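Side-chain contacts in citrate synthase (Metallosphaera sedula, PDB 6ABX), which probably catalyses the condensation of oxaloacetate with acetyl-CoA and water to give citrate and CoA in the tricarboxylic acid cycle: residues A[126-131]-A[153-158]; A[81-86]-A[131-136]; A[14-19]-A[28-33]; A[10-15]-A[179-184]. All blocks are in the same frame, centred on the assembly; numbering follows the deposited sequence.

Interaction 1: A[126-131]-A[153-158]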
loop_
_atom_site.group_PDB
_atom_site.type_symbol
_atom_site.label_atom_id
_atom_site.label_comp_id
_atom_site.label_asym_id
_atom_site.label_seq_id
_atom_site.Cartn_x
_atom_site.Cartn_y
_atom_site.Cartn_z
ATOM N N ILE A 126 -7.553 9.540 -15.976
ATOM C CA ILE A 126 -6.090 9.263 -15.999
ATOM C C ILE A 126 -5.799 8.160 -17.011
ATOM O O ILE A 126 -4.882 8.265 -17.850
ATOM C CB ILE A 126 -5.601 8.883 -14.588
ATOM C CG1 ILE A 126 -5.695 10.080 -13.633
ATOM C CG2 ILE A 126 -4.208 8.287 -14.614
ATOM C CD1 ILE A 126 -5.599 9.754 -12.176
ATOM N N ILE A 127 -6.574 7.066 -16.960
ATOM C CA ILE A 127 -6.330 5.950 -17.839
ATOM C C ILE A 127 -6.453 6.401 -19.302
ATOM O O ILE A 127 -5.641 6.028 -20.158
ATOM C CB ILE A 127 -7.302 4.796 -17.552
ATOM C CG1 ILE A 127 -7.002 4.209 -16.168
ATOM C CG2 ILE A 127 -7.211 3.727 -18.632
ATOM C CD1 ILE A 127 -8.020 3.186 -15.728
ATOM N N SER A 128 -7.518 7.146 -19.571
ATOM C CA SER A 128 -7.821 7.638 -20.927
ATOM C C SER A 128 -6.677 8.542 -21.454
ATOM O O SER A 128 -6.259 8.386 -22.617
ATOM C CB SER A 128 -9.181 8.302 -20.941
ATOM O OG SER A 128 -10.206 7.375 -20.615
ATOM N N LEU A 129 -6.157 9.432 -20.607
ATOM C CA LEU A 129 -5.031 10.290 -20.989
ATOM C C LEU A 129 -3.763 9.479 -21.232
ATOM O O LEU A 129 -3.069 9.726 -22.225
ATOM C CB LEU A 129 -4.834 11.353 -19.926
ATOM C CG LEU A 129 -3.697 12.335 -20.177
ATOM C CD1 LEU A 129 -3.854 13.021 -21.525
ATOM C CD2 LEU A 129 -3.709 13.335 -19.035
ATOM N N ILE A 130 -3.527 8.401 -20.460
ATOM C CA ILE A 130 -2.429 7.510 -20.797
ATOM C C ILE A 130 -2.631 6.981 -22.219
ATOM O O ILE A 130 -1.695 7.015 -23.019
ATOM C CB ILE A 130 -2.257 6.353 -19.788
ATOM C CG1 ILE A 130 -1.895 6.835 -18.396
ATOM C CG2 ILE A 130 -1.237 5.333 -20.346
ATOM C CD1 ILE A 130 -1.958 5.760 -17.324
ATOM N N GLN A 131 -3.817 6.420 -22.501
ATOM C CA GLN A 131 -4.057 5.776 -23.775
ATOM C C GLN A 131 -3.933 6.760 -24.942
ATOM O O GLN A 131 -3.334 6.410 -25.944
ATOM C CB GLN A 131 -5.438 5.139 -23.809
ATOM C CG GLN A 131 -5.747 4.512 -25.140
ATOM C CD GLN A 131 -4.969 3.247 -25.261
ATOM O OE1 GLN A 131 -5.366 2.181 -24.726
ATOM N NE2 GLN A 131 -3.808 3.384 -25.897
ATOM N N LEU A 153 -15.583 5.550 -22.623
ATOM C CA LEU A 153 -15.347 5.238 -24.044
ATOM C C LEU A 153 -15.167 6.512 -24.869
ATOM O O LEU A 153 -14.328 6.575 -25.748
ATOM C CB LEU A 153 -16.479 4.385 -24.600
ATOM C CG LEU A 153 -16.547 2.959 -24.045
ATOM C CD1 LEU A 153 -17.769 2.247 -24.578
ATOM C CD2 LEU A 153 -15.287 2.194 -24.358
ATOM N N TYR A 154 -15.904 7.558 -24.527
ATOM C CA TYR A 154 -15.781 8.874 -25.185
ATOM C C TYR A 154 -14.360 9.429 -25.013
ATOM O O TYR A 154 -13.737 9.893 -25.951
ATOM C CB TYR A 154 -16.820 9.841 -24.616
ATOM C CG TYR A 154 -16.568 11.283 -24.944
ATOM C CD1 TYR A 154 -16.722 11.737 -26.244
ATOM C CD2 TYR A 154 -16.091 12.164 -24.002
ATOM C CE1 TYR A 154 -16.413 13.053 -26.568
ATOM C CE2 TYR A 154 -15.814 13.491 -24.302
ATOM C CZ TYR A 154 -16.003 13.938 -25.596
ATOM O OH TYR A 154 -15.705 15.241 -25.929
ATOM N N MET A 155 -13.784 9.289 -23.828
ATOM C CA MET A 155 -12.479 9.836 -23.556
ATOM C C MET A 155 -11.381 9.053 -24.297
ATOM O O MET A 155 -10.297 9.578 -24.479
ATOM C CB MET A 155 -12.184 9.873 -22.063
ATOM C CG MET A 155 -13.042 10.911 -21.298
ATOM S SD MET A 155 -12.516 11.115 -19.594
ATOM C CE MET A 155 -12.688 9.409 -19.041
ATOM N N ILE A 156 -11.595 7.762 -24.577
ATOM C CA ILE A 156 -10.634 6.967 -25.377
ATOM C C ILE A 156 -10.763 7.263 -26.868
ATOM O O ILE A 156 -9.745 7.312 -27.601
ATOM C CB ILE A 156 -10.887 5.460 -25.095
ATOM C CG1 ILE A 156 -10.687 5.110 -23.628
ATOM C CG2 ILE A 156 -10.020 4.590 -25.980
ATOM C CD1 ILE A 156 -9.245 5.114 -23.281
ATOM N N ARG A 157 -12.012 7.276 -27.359
ATOM C CA ARG A 157 -12.269 7.321 -28.800
ATOM C C ARG A 157 -12.340 8.754 -29.303
ATOM O O ARG A 157 -12.066 9.008 -30.486
ATOM C CB ARG A 157 -13.566 6.564 -29.112
ATOM C CG ARG A 157 -13.376 5.047 -29.101
ATOM C CD ARG A 157 -14.196 4.349 -28.073
ATOM N NE ARG A 157 -14.403 2.931 -28.362
ATOM C CZ ARG A 157 -15.580 2.399 -28.483
ATOM N NH1 ARG A 157 -16.621 3.163 -28.777
ATOM N NH2 ARG A 157 -15.711 1.113 -28.249
ATOM N N GLY A 158 -12.775 9.678 -28.455
ATOM C CA GLY A 158 -12.991 11.080 -28.855
ATOM C C GLY A 158 -14.304 11.281 -29.572
ATOM O O GLY A 158 -14.552 12.349 -30.119
#
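S128 lies opposite M155 and I156 where helix 112-134 and helix 148-157 pack almost parallel, their local axes 8.8 Å apart and crossing at -17°, within the largely helical citrate synthase fold. From its CB outward, the S128 side chain meets M155 first: CB is 3.6 Å from M155 CB. One bond further, OG sits 3.5 Å from that same M155 CB, with the M155 methyl CE and the I156 methyl CD1 also against it. All these neighbours are carbons, but the hydroxyl bonds to P124 O one turn back in its own helix, so a buried polar atom is satisfied and the small serine lets the helices come close. I156 suits its place by reach: with CG1 anti to the carbonyl carbon, the turn at chi2 (-73°) brings CD1 onto the other helix, 3.7 Å from S128 CA. Q131 turns its amide aside, OE1 accepting from D320 N, and only its aliphatic root faces I156, with CB 3.8 Å from I156 CD1.

Interaction 2: A[81-86]-A[131-136]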
loop_
_atom_site.group_PDB
_atom_site.type_symbol
_atom_site.label_atom_id
_atom_site.label_comp_id
_atom_site.label_asym_id
_atom_site.label_seq_id
_atom_site.Cartn_x
_atom_site.Cartn_y
_atom_site.Cartn_z
ATOM N N PHE A 81 1.921 15.225 -15.478
ATOM C CA PHE A 81 2.639 14.031 -15.113
ATOM C C PHE A 81 2.301 12.846 -16.027
ATOM O O PHE A 81 3.185 12.079 -16.509
ATOM C CB PHE A 81 2.421 13.679 -13.639
ATOM C CG PHE A 81 3.261 12.485 -13.238
ATOM C CD1 PHE A 81 4.586 12.636 -12.867
ATOM C CD2 PHE A 81 2.731 11.196 -13.275
ATOM C CE1 PHE A 81 5.356 11.536 -12.513
ATOM C CE2 PHE A 81 3.520 10.089 -12.940
ATOM C CZ PHE A 81 4.828 10.264 -12.566
ATOM N N VAL A 82 0.998 12.648 -16.279
ATOM C CA VAL A 82 0.607 11.557 -17.149
ATOM C C VAL A 82 1.173 11.745 -18.561
ATOM O O VAL A 82 1.616 10.818 -19.179
ATOM C CB VAL A 82 -0.915 11.400 -17.181
ATOM C CG1 VAL A 82 -1.336 10.363 -18.198
ATOM C CG2 VAL A 82 -1.438 11.056 -15.796
ATOM N N LYS A 83 1.061 12.946 -19.125
ATOM C CA LYS A 83 1.590 13.176 -20.461
ATOM C C LYS A 83 3.092 12.855 -20.549
ATOM O O LYS A 83 3.599 12.366 -21.587
ATOM C CB LYS A 83 1.287 14.626 -20.868
ATOM C CG LYS A 83 -0.175 14.877 -21.158
ATOM C CD LYS A 83 -0.435 16.380 -21.461
ATOM C CE LYS A 83 -1.739 16.891 -20.901
ATOM N NZ LYS A 83 -1.967 18.320 -21.268
ATOM N N ARG A 84 3.819 13.230 -19.499
ATOM C CA ARG A 84 5.235 13.104 -19.414
ATOM C C ARG A 84 5.604 11.618 -19.433
ATOM O O ARG A 84 6.646 11.209 -20.007
ATOM C CB ARG A 84 5.776 13.769 -18.143
ATOM C CG ARG A 84 7.256 13.527 -17.940
ATOM C CD ARG A 84 7.950 14.502 -17.028
ATOM N NE ARG A 84 7.459 14.492 -15.673
ATOM C CZ ARG A 84 8.012 13.834 -14.660
ATOM N NH1 ARG A 84 8.926 12.893 -14.877
ATOM N NH2 ARG A 84 7.619 14.131 -13.431
ATOM N N THR A 85 4.771 10.781 -18.786
ATOM C CA THR A 85 5.190 9.399 -18.441
ATOM C C THR A 85 4.421 8.305 -19.184
ATOM O O THR A 85 4.820 7.122 -19.107
ATOM C CB THR A 85 5.069 9.147 -16.929
ATOM O OG1 THR A 85 3.703 9.314 -16.520
ATOM C CG2 THR A 85 5.954 10.070 -16.136
ATOM N N ALA A 86 3.366 8.672 -19.922
ATOM C CA ALA A 86 2.478 7.669 -20.524
ATOM C C ALA A 86 3.222 6.687 -21.423
ATOM O O ALA A 86 2.868 5.514 -21.497
ATOM C CB ALA A 86 1.424 8.369 -21.333
ATOM N N GLN A 131 -3.817 6.420 -22.501
ATOM C CA GLN A 131 -4.057 5.776 -23.775
ATOM C C GLN A 131 -3.933 6.760 -24.942
ATOM O O GLN A 131 -3.334 6.410 -25.944
ATOM C CB GLN A 131 -5.438 5.139 -23.809
ATOM C CG GLN A 131 -5.747 4.512 -25.140
ATOM C CD GLN A 131 -4.969 3.247 -25.261
ATOM O OE1 GLN A 131 -5.366 2.181 -24.726
ATOM N NE2 GLN A 131 -3.808 3.384 -25.897
ATOM N N ARG A 132 -4.561 7.928 -24.824
ATOM C CA ARG A 132 -4.572 8.956 -25.885
ATOM C C ARG A 132 -3.112 9.368 -26.138
ATOM O O ARG A 132 -2.688 9.385 -27.301
ATOM C CB ARG A 132 -5.350 10.200 -25.453
ATOM C CG ARG A 132 -6.846 9.978 -25.268
ATOM C CD ARG A 132 -7.624 9.810 -26.547
ATOM N NE ARG A 132 -7.810 11.007 -27.366
ATOM C CZ ARG A 132 -8.410 11.037 -28.552
ATOM N NH1 ARG A 132 -9.040 9.977 -29.055
ATOM N NH2 ARG A 132 -8.460 12.177 -29.211
ATOM N N THR A 133 -2.359 9.573 -25.058
ATOM C CA THR A 133 -0.956 10.077 -25.184
ATOM C C THR A 133 -0.113 9.049 -25.949
ATOM O O THR A 133 0.695 9.392 -26.830
ATOM C CB THR A 133 -0.375 10.437 -23.818
ATOM O OG1 THR A 133 -1.149 11.468 -23.211
ATOM C CG2 THR A 133 1.061 10.876 -23.935
ATOM N N ARG A 134 -0.293 7.767 -25.634
ATOM C CA ARG A 134 0.490 6.727 -26.265
ATOM C C ARG A 134 0.253 6.715 -27.779
ATOM O O ARG A 134 1.151 6.335 -28.550
ATOM C CB ARG A 134 0.178 5.352 -25.690
ATOM C CG ARG A 134 0.800 5.168 -24.331
ATOM C CD ARG A 134 0.294 3.863 -23.859
ATOM N NE ARG A 134 0.994 3.338 -22.758
ATOM C CZ ARG A 134 0.818 2.068 -22.395
ATOM N NH1 ARG A 134 -0.161 1.350 -22.948
ATOM N NH2 ARG A 134 1.611 1.543 -21.495
ATOM N N ARG A 135 -0.979 7.026 -28.180
ATOM C CA ARG A 135 -1.385 7.050 -29.601
ATOM C C ARG A 135 -1.161 8.401 -30.263
ATOM O O ARG A 135 -1.727 8.655 -31.355
ATOM C CB ARG A 135 -2.863 6.669 -29.662
ATOM C CG ARG A 135 -3.066 5.201 -29.302
ATOM C CD ARG A 135 -4.508 4.760 -29.220
ATOM N NE ARG A 135 -4.594 3.307 -29.013
ATOM C CZ ARG A 135 -5.703 2.663 -28.627
ATOM N NH1 ARG A 135 -6.798 3.352 -28.307
ATOM N NH2 ARG A 135 -5.649 1.344 -28.422
ATOM N N ASN A 136 -0.444 9.312 -29.598
ATOM C CA ASN A 136 -0.230 10.680 -30.112
ATOM C C ASN A 136 -1.540 11.418 -30.383
ATOM O O ASN A 136 -1.656 12.176 -31.379
ATOM C CB ASN A 136 0.602 10.650 -31.419
ATOM C CG ASN A 136 2.002 10.104 -31.236
ATOM O OD1 ASN A 136 2.547 10.154 -30.143
ATOM N ND2 ASN A 136 2.598 9.573 -32.302
#
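R134 has CG anti to its carbonyl carbon (chi1 -75°) and runs extended from CG to NE, a shape that carries NE to A86 O. Next to it, T133 turns CG2 anti to the backbone N, which aims this methyl at A86 CB. The C-terminal end of helix 112-134, closed by a Schellman motif with N136 in the positive-phi position, thus packs beside the C-terminal part of helix 76-85. R134 NE donates to A86 O over 3.1 Å in a nearly straight bond (166°); the oxygen lies in the guanidinium plane, at its edge, while the donor stands 31° out of the carbonyl plane. NH1 forms salt bridges with D322 and D320, so one flat cation ties the A86 carbonyl to two acids. A leucine in its place would probably leave A86 O without this donor and D322 without its arginine mate, while D320 would keep R135. Alanine suits position 86 because its small CB lets T133 CG2 approach to 3.6 Å. On the far side of helix 76-85, F81 and T85 pack on L104 of the second subunit. K83 crosses T133 at about a right angle, its CG 4.1 Å from T133 OG1, the hydroxyl that bonds to L129 O.

Interaction 3: A[14-19]-A[28-33]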
loop_
_atom_site.group_PDB
_atom_site.type_symbol
_atom_site.label_atom_id
_atom_site.label_comp_id
_atom_site.label_asym_id
_atom_site.label_seq_id
_atom_site.Cartn_x
_atom_site.Cartn_y
_atom_site.Cartn_z
ATOM N N GLU A 14 -15.317 -9.450 9.373
ATOM C CA GLU A 14 -16.685 -9.820 8.970
ATOM C C GLU A 14 -17.136 -8.831 7.896
ATOM O O GLU A 14 -16.899 -7.647 8.040
ATOM C CB GLU A 14 -17.620 -9.771 10.171
ATOM C CG GLU A 14 -17.434 -10.950 11.100
ATOM C CD GLU A 14 -18.317 -10.938 12.348
ATOM O OE1 GLU A 14 -19.173 -10.013 12.483
ATOM O OE2 GLU A 14 -18.156 -11.870 13.166
ATOM N N THR A 15 -17.979 -9.314 6.978
ATOM C CA THR A 15 -18.426 -8.448 5.903
ATOM C C THR A 15 -19.883 -8.721 5.594
ATOM O O THR A 15 -20.288 -9.883 5.572
ATOM C CB THR A 15 -17.546 -8.541 4.647
ATOM O OG1 THR A 15 -17.837 -7.440 3.796
ATOM C CG2 THR A 15 -17.688 -9.809 3.844
ATOM N N SER A 16 -20.551 -7.681 5.093
ATOM C CA SER A 16 -21.876 -7.836 4.486
ATOM C C SER A 16 -21.847 -7.332 3.027
ATOM O O SER A 16 -22.875 -7.267 2.387
ATOM C CB SER A 16 -22.889 -7.101 5.291
ATOM O OG SER A 16 -22.680 -5.717 5.190
ATOM N N ILE A 17 -20.641 -7.033 2.529
ATOM C CA ILE A 17 -20.499 -6.451 1.168
ATOM C C ILE A 17 -20.670 -7.502 0.068
ATOM O O ILE A 17 -21.500 -7.299 -0.865
ATOM C CB ILE A 17 -19.168 -5.665 1.064
ATOM C CG1 ILE A 17 -19.136 -4.518 2.075
ATOM C CG2 ILE A 17 -18.995 -5.157 -0.357
ATOM C CD1 ILE A 17 -17.792 -3.878 2.209
ATOM N N THR A 18 -19.819 -8.526 0.072
ATOM C CA THR A 18 -19.699 -9.481 -0.995
ATOM C C THR A 18 -19.652 -10.892 -0.402
ATOM O O THR A 18 -18.978 -11.122 0.613
ATOM C CB THR A 18 -18.458 -9.215 -1.841
ATOM O OG1 THR A 18 -18.633 -7.899 -2.375
ATOM C CG2 THR A 18 -18.263 -10.276 -2.901
ATOM N N TYR A 19 -20.448 -11.779 -0.986
ATOM C CA TYR A 19 -20.352 -13.213 -0.691
ATOM C C TYR A 19 -19.977 -13.959 -1.959
ATOM O O TYR A 19 -20.677 -13.826 -2.972
ATOM C CB TYR A 19 -21.684 -13.768 -0.185
ATOM C CG TYR A 19 -21.663 -15.246 0.019
ATOM C CD1 TYR A 19 -20.814 -15.797 0.962
ATOM C CD2 TYR A 19 -22.417 -16.092 -0.771
ATOM C CE1 TYR A 19 -20.716 -17.160 1.119
ATOM C CE2 TYR A 19 -22.337 -17.471 -0.616
ATOM C CZ TYR A 19 -21.516 -17.991 0.366
ATOM O OH TYR A 19 -21.374 -19.335 0.519
ATOM N N TYR A 28 -22.480 -12.472 -4.874
ATOM C CA TYR A 28 -23.500 -11.505 -4.460
ATOM C C TYR A 28 -22.851 -10.217 -3.952
ATOM O O TYR A 28 -21.861 -10.221 -3.214
ATOM C CB TYR A 28 -24.381 -12.086 -3.350
ATOM C CG TYR A 28 -25.084 -13.360 -3.710
ATOM C CD1 TYR A 28 -24.388 -14.551 -3.722
ATOM C CD2 TYR A 28 -26.405 -13.346 -4.116
ATOM C CE1 TYR A 28 -25.003 -15.737 -4.083
ATOM C CE2 TYR A 28 -27.021 -14.519 -4.534
ATOM C CZ TYR A 28 -26.304 -15.699 -4.540
ATOM O OH TYR A 28 -26.878 -16.894 -4.879
ATOM N N TYR A 29 -23.457 -9.080 -4.318
ATOM C CA TYR A 29 -23.107 -7.774 -3.805
ATOM C C TYR A 29 -24.275 -7.291 -2.941
ATOM O O TYR A 29 -25.382 -7.111 -3.452
ATOM C CB TYR A 29 -22.912 -6.753 -4.930
ATOM C CG TYR A 29 -21.682 -6.870 -5.811
ATOM C CD1 TYR A 29 -20.601 -7.684 -5.527
ATOM C CD2 TYR A 29 -21.632 -6.109 -6.964
ATOM C CE1 TYR A 29 -19.488 -7.760 -6.359
ATOM C CE2 TYR A 29 -20.537 -6.184 -7.814
ATOM C CZ TYR A 29 -19.473 -7.008 -7.534
ATOM O OH TYR A 29 -18.382 -7.031 -8.392
ATOM N N ARG A 30 -24.042 -7.131 -1.646
ATOM C CA ARG A 30 -25.081 -6.703 -0.680
ATOM C C ARG A 30 -26.344 -7.535 -0.842
ATOM O O ARG A 30 -27.466 -6.990 -0.708
ATOM C CB ARG A 30 -25.372 -5.225 -0.857
ATOM C CG ARG A 30 -24.128 -4.378 -0.637
ATOM C CD ARG A 30 -24.164 -3.693 0.697
ATOM N NE ARG A 30 -23.110 -2.703 0.944
ATOM C CZ ARG A 30 -22.439 -2.644 2.072
ATOM N NH1 ARG A 30 -22.777 -3.484 3.048
ATOM N NH2 ARG A 30 -21.454 -1.752 2.208
ATOM N N GLY A 31 -26.148 -8.821 -1.087
ATOM C CA GLY A 31 -27.214 -9.808 -1.175
ATOM C C GLY A 31 -27.842 -9.983 -2.537
ATOM O O GLY A 31 -28.650 -10.890 -2.736
ATOM N N TYR A 32 -27.512 -9.110 -3.490
ATOM C CA TYR A 32 -28.024 -9.198 -4.885
ATOM C C TYR A 32 -27.075 -10.037 -5.759
ATOM O O TYR A 32 -25.881 -9.840 -5.751
ATOM C CB TYR A 32 -28.185 -7.801 -5.485
ATOM C CG TYR A 32 -29.237 -6.983 -4.773
ATOM C CD1 TYR A 32 -30.571 -7.174 -5.068
ATOM C CD2 TYR A 32 -28.921 -6.122 -3.742
ATOM C CE1 TYR A 32 -31.541 -6.437 -4.406
ATOM C CE2 TYR A 32 -29.883 -5.405 -3.049
ATOM C CZ TYR A 32 -31.212 -5.565 -3.396
ATOM O OH TYR A 32 -32.201 -4.853 -2.736
ATOM N N SER A 33 -27.671 -10.951 -6.519
ATOM C CA SER A 33 -26.900 -11.828 -7.407
ATOM C C SER A 33 -26.182 -10.994 -8.475
ATOM O O SER A 33 -26.782 -10.127 -9.106
ATOM C CB SER A 33 -27.824 -12.802 -8.065
ATOM O OG SER A 33 -27.176 -13.461 -9.110
#
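Backbone hydrogen bonds join I17 and Y19 to their partners R30 and Y28. Y19 and Y28 form an antiparallel hydrogen-bonded pair, Y28 N to Y19 O at 2.9 Å and Y19 N to Y28 O at 3.1 Å. R30 N donates to I17 O at 2.7 Å, nearly straight at 168°. Between them T18 and Y29 make a non-hydrogen-bonded pair, where T18 CA lies 3.2 Å from Y28 O in a CA-H...O contact.

The side-chain contacts of the tyrosines fall on both faces of what is a beta hairpin, strands 18-21 and 26-29, followed by a type I' turn from Y29 to Y32, where R30 and G31 both have positive phi, which favours glycine at G31. On one face, Y28 CD1 comes in the plane of the Y19 ring, at its edge, 3.9 Å from CD2; Y19 also meets the ring of Y356 of the second subunit. On the other, T18 OG1 stands 3.7 Å from Y29 CD1 while bonding to D178, and Y29 OH is held by M174 O and D178 N.

The guanidinium packing is made by R30, whose long chain, bent at chi2 (-104°), lays one guanidinium face over I17 CG1, 3.6 Å from NH2, and lets NH2 donate to L50 O. With an alanine here, L50 O is likely to lose its donor and I17 CG1 its cover. S16 OG is 3.1 Å from R30 NH1, near the guanidinium plane.

Interaction 4: A[10-15]-A[179-184]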
loop_
_atom_site.group_PDB
_atom_site.type_symbol
_atom_site.label_atom_id
_atom_site.label_comp_id
_atom_site.label_asym_id
_atom_site.label_seq_id
_atom_site.Cartn_x
_atom_site.Cartn_y
_atom_site.Cartn_z
ATOM N N ILE A 10 -7.728 -17.900 6.897
ATOM C CA ILE A 10 -7.764 -17.054 8.104
ATOM C C ILE A 10 -8.678 -15.862 7.833
ATOM O O ILE A 10 -8.457 -15.069 6.884
ATOM C CB ILE A 10 -6.342 -16.588 8.491
ATOM C CG1 ILE A 10 -5.426 -17.771 8.811
ATOM C CG2 ILE A 10 -6.423 -15.586 9.617
ATOM C CD1 ILE A 10 -5.910 -18.597 10.007
ATOM N N ALA A 11 -9.729 -15.726 8.636
ATOM C CA ALA A 11 -10.677 -14.635 8.470
ATOM C C ALA A 11 -10.166 -13.397 9.195
ATOM O O ALA A 11 -10.008 -13.375 10.450
ATOM C CB ALA A 11 -12.046 -14.997 8.964
ATOM N N ILE A 12 -10.070 -12.302 8.427
ATOM C CA ILE A 12 -9.555 -11.051 8.993
ATOM C C ILE A 12 -10.629 -10.012 9.287
ATOM O O ILE A 12 -10.341 -8.983 9.949
ATOM C CB ILE A 12 -8.438 -10.498 8.103
ATOM C CG1 ILE A 12 -8.927 -10.202 6.685
ATOM C CG2 ILE A 12 -7.267 -11.464 8.176
ATOM C CD1 ILE A 12 -9.331 -8.792 6.527
ATOM N N LYS A 13 -11.862 -10.233 8.805
ATOM C CA LYS A 13 -12.949 -9.320 9.059
ATOM C C LYS A 13 -14.279 -10.035 8.819
ATOM O O LYS A 13 -14.298 -11.118 8.223
ATOM C CB LYS A 13 -12.918 -8.087 8.144
ATOM C CG LYS A 13 -13.025 -8.383 6.648
ATOM C CD LYS A 13 -13.926 -7.474 5.877
ATOM C CE LYS A 13 -13.648 -6.008 6.006
ATOM N NZ LYS A 13 -14.547 -5.195 5.133
ATOM N N GLU A 14 -15.317 -9.450 9.373
ATOM C CA GLU A 14 -16.685 -9.820 8.970
ATOM C C GLU A 14 -17.136 -8.831 7.896
ATOM O O GLU A 14 -16.899 -7.647 8.040
ATOM C CB GLU A 14 -17.620 -9.771 10.171
ATOM C CG GLU A 14 -17.434 -10.950 11.100
ATOM C CD GLU A 14 -18.317 -10.938 12.348
ATOM O OE1 GLU A 14 -19.173 -10.013 12.483
ATOM O OE2 GLU A 14 -18.156 -11.870 13.166
ATOM N N THR A 15 -17.979 -9.314 6.978
ATOM C CA THR A 15 -18.426 -8.448 5.903
ATOM C C THR A 15 -19.883 -8.721 5.594
ATOM O O THR A 15 -20.288 -9.883 5.572
ATOM C CB THR A 15 -17.546 -8.541 4.647
ATOM O OG1 THR A 15 -17.837 -7.440 3.796
ATOM C CG2 THR A 15 -17.688 -9.809 3.844
ATOM N N HIS A 179 -14.504 -8.343 -4.763
ATOM C CA HIS A 179 -14.428 -9.807 -4.698
ATOM C C HIS A 179 -14.007 -10.240 -3.287
ATOM O O HIS A 179 -13.148 -11.080 -3.164
ATOM C CB HIS A 179 -13.568 -10.363 -5.804
ATOM C CG HIS A 179 -13.987 -11.715 -6.257
ATOM N ND1 HIS A 179 -13.150 -12.816 -6.180
ATOM C CD2 HIS A 179 -15.197 -12.169 -6.683
ATOM C CE1 HIS A 179 -13.803 -13.891 -6.620
ATOM N NE2 HIS A 179 -15.071 -13.519 -6.973
ATOM N N GLU A 180 -14.543 -9.561 -2.269
ATOM C CA GLU A 180 -14.307 -9.956 -0.868
ATOM C C GLU A 180 -12.782 -9.747 -0.624
ATOM O O GLU A 180 -12.160 -8.695 -0.956
ATOM C CB GLU A 180 -14.976 -11.344 -0.695
ATOM C CG GLU A 180 -15.671 -11.602 0.672
ATOM C CD GLU A 180 -16.441 -12.905 0.964
ATOM O OE1 GLU A 180 -16.744 -13.677 0.022
ATOM O OE2 GLU A 180 -16.800 -13.167 2.190
ATOM N N MET A 181 -12.077 -10.737 -0.089
ATOM C CA MET A 181 -10.823 -10.491 0.567
ATOM C C MET A 181 -9.478 -10.814 -0.167
ATOM O O MET A 181 -8.535 -11.324 0.383
ATOM C CB MET A 181 -10.823 -11.392 1.788
ATOM C CG MET A 181 -9.782 -11.012 2.640
ATOM S SD MET A 181 -9.486 -9.251 2.617
ATOM C CE MET A 181 -11.050 -8.593 3.289
ATOM N N ASN A 182 -9.260 -10.327 -1.322
ATOM C CA ASN A 182 -8.085 -10.716 -2.039
ATOM C C ASN A 182 -6.877 -9.929 -1.473
ATOM O O ASN A 182 -7.039 -9.040 -0.608
ATOM C CB ASN A 182 -8.389 -10.390 -3.492
ATOM C CG ASN A 182 -9.127 -9.084 -3.636
ATOM O OD1 ASN A 182 -8.563 -8.003 -3.494
ATOM N ND2 ASN A 182 -10.443 -9.148 -3.836
ATOM N N ALA A 183 -5.709 -10.157 -2.039
ATOM C CA ALA A 183 -4.469 -9.508 -1.580
ATOM C C ALA A 183 -4.563 -7.981 -1.633
ATOM O O ALA A 183 -4.022 -7.318 -0.773
ATOM C CB ALA A 183 -3.304 -9.975 -2.403
ATOM N N SER A 184 -5.140 -7.395 -2.689
ATOM C CA SER A 184 -5.226 -5.943 -2.783
ATOM C C SER A 184 -6.176 -5.363 -1.725
ATOM O O SER A 184 -5.841 -4.327 -1.122
ATOM C CB SER A 184 -5.548 -5.445 -4.177
ATOM O OG SER A 184 -6.832 -5.888 -4.634
#
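T15 CG2 meets the flat carboxylate of E180 at OE2, 3.8 Å away, while OE1 accepts from I20 N in strand 18-21. Strand 11-15, which pairs in parallel with a strand of the second subunit, backs the loop that carries H179 and N182, both oxaloacetate-binding residues. The imidazole of H179 has the Y256 ring beside it, planes inclined by about 45°; NE2 bonds to Y256 OH and ND1 to a bound citrate. N182 is the N-cap of helix 183-192, its side chain capping a backbone N in the first turn; OD1 also accepts from S184 OG, 3.0 Å away, and bonds to T185 OG1, and ND2 reaches H179 O only weakly.

The apolar part of the contact is M181, whose flexible thioether fits between two unlike neighbours. Its CG lies anti to the backbone N (chi1 -167°), and bends at chi2 and chi3 fold the chain until CE rests 3.7 Å from I12 CD1. K13 offers M181 only its carbons, CG standing 3.9 Å from CE, because its ammonium leaves for E342 in a salt bridge and for H339 ND1. L189 of helix 183-192 touches I12, K13 and M181 alike. M181 SD itself lies 3.9 Å from I12 CD1.

The four contacts form two groups on opposite sides of the chain's centre. Interactions 1 and 2, centres 10 Å apart, share Q131 and helix 112-134; R132 NH1 lies 3.1 Å from I156 O, a probable hydrogen bond that links them, and both are away from the annotated sites. Interactions 3 and 4, centres 12 Å apart, share E14 and T15 and reach the second subunit; T18 O packs 3.1 Å from E180 CD. They border the substrate pocket: the side chains of E180 and Y29 lie about 7 and 8 Å from the bound citrate, and that of T18 about 5 Å from that of H179. Between the centres of interactions 2 and 3 the gap is 38 Å.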